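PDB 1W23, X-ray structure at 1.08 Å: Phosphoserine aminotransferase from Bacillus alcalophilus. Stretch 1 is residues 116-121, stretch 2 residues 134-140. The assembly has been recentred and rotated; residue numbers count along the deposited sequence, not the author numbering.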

# COMPACT_ATOMS: atom_id res chain seq x y z
N THR A 116 -22.82 12.14 14.03
CA THR A 116 -22.21 11.10 14.82
C THR A 116 -22.83 11.09 16.23
O THR A 116 -23.55 11.99 16.67
CB THR A 116 -20.69 11.23 14.91
OG1 THR A 116 -20.36 12.48 15.52
CG2 THR A 116 -20.04 11.18 13.57
N HIS A 117 -22.52 10.02 16.95
CA HIS A 117 -23.01 9.82 18.30
C HIS A 117 -22.01 8.87 19.01
O HIS A 117 -21.37 8.08 18.35
CB HIS A 117 -24.40 9.22 18.25
CG HIS A 117 -25.11 9.02 19.54
ND1 HIS A 117 -25.08 7.87 20.30
CD2 HIS A 117 -25.90 9.92 20.20
CE1 HIS A 117 -25.81 8.03 21.38
NE2 HIS A 117 -26.33 9.25 21.35
N ILE A 118 -22.00 9.00 20.33
CA ILE A 118 -21.19 8.14 21.20
C ILE A 118 -22.15 7.25 21.95
O ILE A 118 -22.87 7.65 22.88
CB ILE A 118 -20.30 8.97 22.14
CG1 ILE A 118 -19.28 9.77 21.30
CG2 ILE A 118 -19.54 8.06 23.11
CD1 ILE A 118 -18.53 10.80 22.10
N ALA A 119 -22.19 5.98 21.55
CA ALA A 119 -23.10 5.01 22.15
C ALA A 119 -22.69 4.69 23.59
O ALA A 119 -23.55 4.42 24.44
CB ALA A 119 -23.11 3.73 21.35
N ALA A 120 -21.39 4.66 23.85
CA ALA A 120 -20.85 4.32 25.17
C ALA A 120 -19.35 4.68 25.10
O ALA A 120 -18.76 4.75 24.00
CB ALA A 120 -21.06 2.89 25.53
N SER A 121 -18.75 4.89 26.28
CA SER A 121 -17.39 5.36 26.35
C SER A 121 -16.79 5.11 27.72
O SER A 121 -17.49 5.28 28.72
CB SER A 121 -17.33 6.87 26.10
OG SER A 121 -16.01 7.33 26.21
N SER A 134 -25.13 -3.13 28.06
CA SER A 134 -26.34 -2.49 28.55
C SER A 134 -26.22 -0.96 28.54
O SER A 134 -27.26 -0.28 28.61
CB SER A 134 -26.69 -3.01 29.97
OG SER A 134 -25.69 -2.71 30.90
N GLU A 135 -25.02 -0.42 28.54
CA GLU A 135 -24.86 1.00 28.53
C GLU A 135 -25.06 1.63 27.13
O GLU A 135 -25.06 2.86 27.01
CB GLU A 135 -23.49 1.40 29.06
CG GLU A 135 -23.08 0.79 30.38
CD GLU A 135 -21.63 1.01 30.74
OE1 GLU A 135 -21.18 2.16 30.45
OE2 GLU A 135 -20.80 0.19 31.31
N PHE A 136 -25.14 0.79 26.10
CA PHE A 136 -25.06 1.35 24.75
C PHE A 136 -26.34 2.10 24.41
O PHE A 136 -27.47 1.61 24.54
CB PHE A 136 -24.88 0.27 23.70
CG PHE A 136 -23.52 -0.41 23.65
CD1 PHE A 136 -22.55 -0.27 24.62
CD2 PHE A 136 -23.26 -1.24 22.57
CE1 PHE A 136 -21.33 -0.96 24.46
CE2 PHE A 136 -22.06 -1.86 22.42
CZ PHE A 136 -21.11 -1.73 23.36
N GLN A 137 -26.12 3.34 23.97
CA GLN A 137 -27.20 4.23 23.57
C GLN A 137 -27.28 4.18 22.03
O GLN A 137 -26.40 4.68 21.32
CB GLN A 137 -26.98 5.64 24.08
CG GLN A 137 -26.82 5.65 25.61
CD GLN A 137 -27.92 4.88 26.35
OE1 GLN A 137 -27.77 4.01 27.22
NE2 GLN A 137 -29.18 5.21 25.99
N LEU A 138 -28.35 3.56 21.55
CA LEU A 138 -28.58 3.30 20.15
C LEU A 138 -29.65 4.23 19.60
O LEU A 138 -30.54 4.69 20.36
CB LEU A 138 -28.96 1.84 19.95
CG LEU A 138 -28.02 0.79 20.52
CD1 LEU A 138 -28.58 -0.61 20.27
CD2 LEU A 138 -26.59 1.01 19.98
N ASN A 139 -29.59 4.49 18.29
CA ASN A 139 -30.54 5.39 17.65
C ASN A 139 -31.22 4.65 16.52
O ASN A 139 -30.56 3.88 15.80
CB ASN A 139 -29.85 6.65 17.05
CG ASN A 139 -29.02 7.35 18.10
OD1 ASN A 139 -29.56 7.99 19.02
ND2 ASN A 139 -27.70 7.23 18.01
N GLU A 140 -32.53 4.88 16.34
CA GLU A 140 -33.26 4.21 15.24
C GLU A 140 -32.64 4.51 13.85
O GLU A 140 -32.74 3.66 12.96
CB GLU A 140 -34.71 4.65 15.31
CG GLU A 140 -35.08 6.16 15.07
CD GLU A 140 -36.62 6.27 14.99
OE1 GLU A 140 -37.46 6.59 15.92
OE2 GLU A 140 -37.03 5.99 13.80
O HOH W 1 -20.81 4.72 28.47
O HOH W 2 -18.55 3.82 31.03

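The two stretches run in nearly opposite directions, 160° apart, and bury 308 Å² between them. Along stretch 2, Glu 135 is the first residue to reach across. Its long side chain lets OE1 accept from water 2 (3.2 Å) and lie 3.3 Å from water 1, which may donate to it; water 1 in turn accepts from Ser 121 N (3.0 Å), and water 2 donates to Ser 121 O (2.9 Å). A carboxylate suits this exposed, hydrated margin. Phe 136, with chi1 in the m well, brings CD1 to 3.6 Å from Ala 120 CB, an apolar contact in which the small methyl of a buried alanine packs against the ring.

At Gln 137 the backbone makes the one direct hydrogen bond between the stretches, N to Ala 119 O (2.8 Å, 159°). The same carbonyl receives a CA-H...O contact from Phe 136 CA (3.4 Å), and Ala 119 CA returns one to Gln 137 O (3.4 Å). The Gln 137 side chain starts toward stretch 1, its CB 3.8 Å from His 117 CE1, but its end leads away. The CA-to-CB bond of Leu 138 points away, but Asn 139 turns back: its ND2 lies over one face of the His 117 imidazole, 3.5 Å from CG, the amide roughly perpendicular to the ring.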